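Long-range contact in mitogen-activated protein kinase, putative (Map kinase-like protein) (Leishmania major, PDB 3PG1), which probably binds ATP and phosphorylates serine and threonine residues of other proteins, as a parasite member of the MAP kinase family: residues 91-99 against 109-117. Sequence-based numbering, arbitrary orientation.
Sequences ILGLRDIFV and LYLVTELMR
Strands 96-100 and 108-114 pair as an antiparallel beta hairpin, which ends the five-stranded sheet of the kinase N-lobe, with 96-100 at the border and 108-114 leading on toward the hinge. A classic beta bulge opens the ladder: R95 N and D96 N both donate to V112 O, at 2.8 and 3.3 Å, from the same face of its carbonyl plane. At this bulge the long R95 chain can lie along the backbone, CG 3.4 Å from E114 N, and still carry its guanidinium to a salt bridge with D43. Farther along, V112 N returns a bond to D96 O, and Y110 N meets F98 O almost head-on, with a C=O...N angle of 173°. Branched and apolar residues suit the inward face: I97 CD1 lies beside L111 CD2 at 3.8 Å, and L109 CD1 fits against V99 CG1, while helix 70-85 covers this layer and helix 346-360 packs on I97. On the other face D96 OD2 is hydrogen-bonded to the hydroxyl of Y24. Past the bulge the backbones separate, and one water spans them, donating to G93 O and accepting from E114 N. F98 holds CG between its backbone N and carbonyl carbon (chi1 40°), which carries the ring across the neighbouring strand; being flat, it offers a face to Y110 CB, 3.4 Å from F98 CE2, and V112 CG2 approaches F98 CE1 at 3.8 Å.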
loop_
_atom_site.group_PDB
_atom_site.type_symbol
_atom_site.label_atom_id
_atom_site.label_comp_id
_atom_site.label_asym_id
_atom_site.label_seq_id
_atom_site.Cartn_x
_atom_site.Cartn_y
_atom_site.Cartn_z
ATOM N N ILE A 91 0.447 1.720 10.132
ATOM C CA ILE A 91 0.775 2.538 8.964
ATOM C C ILE A 91 2.240 2.919 9.062
ATOM O O ILE A 91 2.650 3.524 10.063
ATOM C CB ILE A 91 -0.145 3.792 8.858
ATOM C CG1 ILE A 91 -1.689 3.427 8.796
ATOM C CG2 ILE A 91 0.289 4.701 7.656
ATOM C CD1 ILE A 91 -2.082 2.566 7.646
ATOM N N LEU A 92 3.039 2.574 8.030
ATOM C CA LEU A 92 4.484 2.894 8.051
ATOM C C LEU A 92 4.661 4.399 8.121
ATOM O O LEU A 92 4.062 5.125 7.348
ATOM C CB LEU A 92 5.227 2.280 6.839
ATOM C CG LEU A 92 6.780 2.400 6.863
ATOM C CD1 LEU A 92 7.378 1.468 7.893
ATOM C CD2 LEU A 92 7.361 2.148 5.474
ATOM N N GLY A 93 5.373 4.863 9.122
ATOM C CA GLY A 93 5.549 6.303 9.285
ATOM C C GLY A 93 6.931 6.819 8.984
ATOM O O GLY A 93 7.855 6.035 8.730
ATOM N N LEU A 94 7.064 8.151 8.988
ATOM C CA LEU A 94 8.363 8.795 8.828
ATOM C C LEU A 94 9.058 8.703 10.183
ATOM O O LEU A 94 8.473 9.110 11.194
ATOM C CB LEU A 94 8.213 10.284 8.452
ATOM C CG LEU A 94 8.273 10.683 6.990
ATOM C CD1 LEU A 94 8.097 12.182 6.857
ATOM C CD2 LEU A 94 9.584 10.272 6.340
ATOM N N ARG A 95 10.262 8.118 10.211
ATOM C CA ARG A 95 11.112 8.041 11.415
ATOM C C ARG A 95 11.864 9.346 11.499
ATOM O O ARG A 95 12.228 9.811 12.588
ATOM C CB ARG A 95 12.162 6.909 11.305
ATOM C CG ARG A 95 11.621 5.506 11.540
ATOM C CD ARG A 95 11.380 5.197 12.997
ATOM N NE ARG A 95 12.614 4.887 13.717
ATOM C CZ ARG A 95 12.655 4.154 14.824
ATOM N NH1 ARG A 95 11.542 3.636 15.329
ATOM N NH2 ARG A 95 13.813 3.921 15.429
ATOM N N ASP A 96 12.158 9.904 10.316
ATOM C CA ASP A 96 12.909 11.142 10.161
ATOM C C ASP A 96 12.783 11.679 8.740
ATOM O O ASP A 96 12.554 10.928 7.798
ATOM C CB ASP A 96 14.388 10.908 10.505
ATOM C CG ASP A 96 15.173 12.130 10.913
ATOM O OD1 ASP A 96 14.591 13.234 10.924
ATOM O OD2 ASP A 96 16.376 11.985 11.214
ATOM N N ILE A 97 12.965 12.993 8.608
ATOM C CA ILE A 97 12.939 13.744 7.357
ATOM C C ILE A 97 13.804 15.008 7.523
ATOM O O ILE A 97 13.728 15.699 8.547
ATOM C CB ILE A 97 11.499 14.048 6.860
ATOM C CG1 ILE A 97 11.534 14.753 5.473
ATOM C CG2 ILE A 97 10.658 14.819 7.923
ATOM C CD1 ILE A 97 10.251 14.906 4.762
ATOM N N PHE A 98 14.653 15.268 6.525
ATOM C CA PHE A 98 15.557 16.422 6.494
ATOM C C PHE A 98 15.860 16.821 5.056
ATOM O O PHE A 98 15.973 15.951 4.184
ATOM C CB PHE A 98 16.828 16.237 7.371
ATOM C CG PHE A 98 17.488 14.876 7.371
ATOM C CD1 PHE A 98 16.979 13.834 8.141
ATOM C CD2 PHE A 98 18.663 14.657 6.665
ATOM C CE1 PHE A 98 17.590 12.575 8.140
ATOM C CE2 PHE A 98 19.291 13.406 6.691
ATOM C CZ PHE A 98 18.743 12.369 7.417
ATOM N N VAL A 99 15.908 18.139 4.800
ATOM C CA VAL A 99 16.114 18.717 3.472
ATOM C C VAL A 99 17.346 19.596 3.407
ATOM O O VAL A 99 17.540 20.467 4.263
ATOM C CB VAL A 99 14.862 19.473 2.945
ATOM C CG1 VAL A 99 13.822 18.508 2.394
ATOM C CG2 VAL A 99 14.251 20.381 4.017
ATOM N N LEU A 109 16.844 15.578 -0.504
ATOM C CA LEU A 109 15.835 15.181 0.476
ATOM C C LEU A 109 16.150 13.779 0.980
ATOM O O LEU A 109 16.473 12.876 0.199
ATOM C CB LEU A 109 14.403 15.310 -0.090
ATOM C CG LEU A 109 13.245 14.544 0.595
ATOM C CD1 LEU A 109 12.945 15.074 1.990
ATOM C CD2 LEU A 109 11.995 14.624 -0.225
ATOM N N TYR A 110 16.104 13.625 2.302
ATOM C CA TYR A 110 16.408 12.365 2.966
ATOM C C TYR A 110 15.202 11.900 3.723
ATOM O O TYR A 110 14.560 12.674 4.450
ATOM C CB TYR A 110 17.625 12.495 3.890
ATOM C CG TYR A 110 18.841 13.087 3.211
ATOM C CD1 TYR A 110 19.830 12.272 2.668
ATOM C CD2 TYR A 110 18.996 14.467 3.096
ATOM C CE1 TYR A 110 20.950 12.812 2.037
ATOM C CE2 TYR A 110 20.092 15.019 2.433
ATOM C CZ TYR A 110 21.076 14.189 1.919
ATOM O OH TYR A 110 22.152 14.735 1.260
ATOM N N LEU A 111 14.887 10.626 3.525
ATOM C CA LEU A 111 13.738 9.981 4.112
ATOM C C LEU A 111 14.139 8.757 4.863
ATOM O O LEU A 111 14.771 7.850 4.318
ATOM C CB LEU A 111 12.741 9.639 3.007
ATOM C CG LEU A 111 12.201 10.853 2.282
ATOM C CD1 LEU A 111 11.571 10.460 0.958
ATOM C CD2 LEU A 111 11.265 11.650 3.192
ATOM N N VAL A 112 13.781 8.739 6.131
ATOM C CA VAL A 112 14.120 7.638 7.013
ATOM C C VAL A 112 12.852 6.926 7.500
ATOM O O VAL A 112 11.916 7.565 8.027
ATOM C CB VAL A 112 15.014 8.107 8.188
ATOM C CG1 VAL A 112 15.630 6.916 8.910
ATOM C CG2 VAL A 112 16.105 9.070 7.716
ATOM N N THR A 113 12.829 5.599 7.300
ATOM C CA THR A 113 11.734 4.734 7.761
ATOM C C THR A 113 12.372 3.530 8.439
ATOM O O THR A 113 13.534 3.237 8.170
ATOM C CB THR A 113 10.776 4.361 6.603
ATOM O OG1 THR A 113 11.503 3.759 5.526
ATOM C CG2 THR A 113 9.968 5.559 6.087
ATOM N N GLU A 114 11.650 2.863 9.342
ATOM C CA GLU A 114 12.150 1.683 10.032
ATOM C C GLU A 114 12.301 0.572 8.994
ATOM O O GLU A 114 11.389 0.357 8.205
ATOM C CB GLU A 114 11.177 1.250 11.158
ATOM C CG GLU A 114 11.778 0.219 12.112
ATOM C CD GLU A 114 10.821 -0.512 13.038
ATOM O OE1 GLU A 114 11.115 -1.680 13.384
ATOM O OE2 GLU A 114 9.780 0.070 13.421
ATOM N N LEU A 115 13.437 -0.124 8.982
ATOM C CA LEU A 115 13.614 -1.227 8.041
ATOM C C LEU A 115 12.952 -2.455 8.676
ATOM O O LEU A 115 13.359 -2.890 9.761
ATOM C CB LEU A 115 15.104 -1.476 7.772
ATOM C CG LEU A 115 15.452 -2.451 6.642
ATOM C CD1 LEU A 115 15.320 -1.783 5.271
ATOM C CD2 LEU A 115 16.867 -2.950 6.805
ATOM N N MET A 116 11.880 -2.952 8.045
ATOM C CA MET A 116 11.151 -4.099 8.566
ATOM C C MET A 116 11.854 -5.429 8.280
ATOM O O MET A 116 12.624 -5.523 7.316
ATOM C CB MET A 116 9.701 -4.087 8.066
ATOM C CG MET A 116 8.953 -2.847 8.496
ATOM S SD MET A 116 8.854 -2.736 10.293
ATOM C CE MET A 116 8.317 -1.118 10.462
ATOM N N ARG A 117 11.614 -6.439 9.131
ATOM C CA ARG A 117 12.235 -7.763 8.990
ATOM C C ARG A 117 11.911 -8.408 7.641
ATOM O O ARG A 117 12.812 -8.834 6.937
ATOM C CB ARG A 117 11.796 -8.683 10.149
ATOM C CG ARG A 117 12.521 -10.034 10.178
ATOM C CD ARG A 117 12.039 -10.949 11.296
ATOM N NE ARG A 117 10.588 -11.172 11.281
ATOM C CZ ARG A 117 9.973 -12.125 10.584
ATOM N NH1 ARG A 117 10.668 -12.952 9.812
ATOM N NH2 ARG A 117 8.654 -12.251 10.649
HETATM O O HOH W 1 9.011 4.083 10.187
#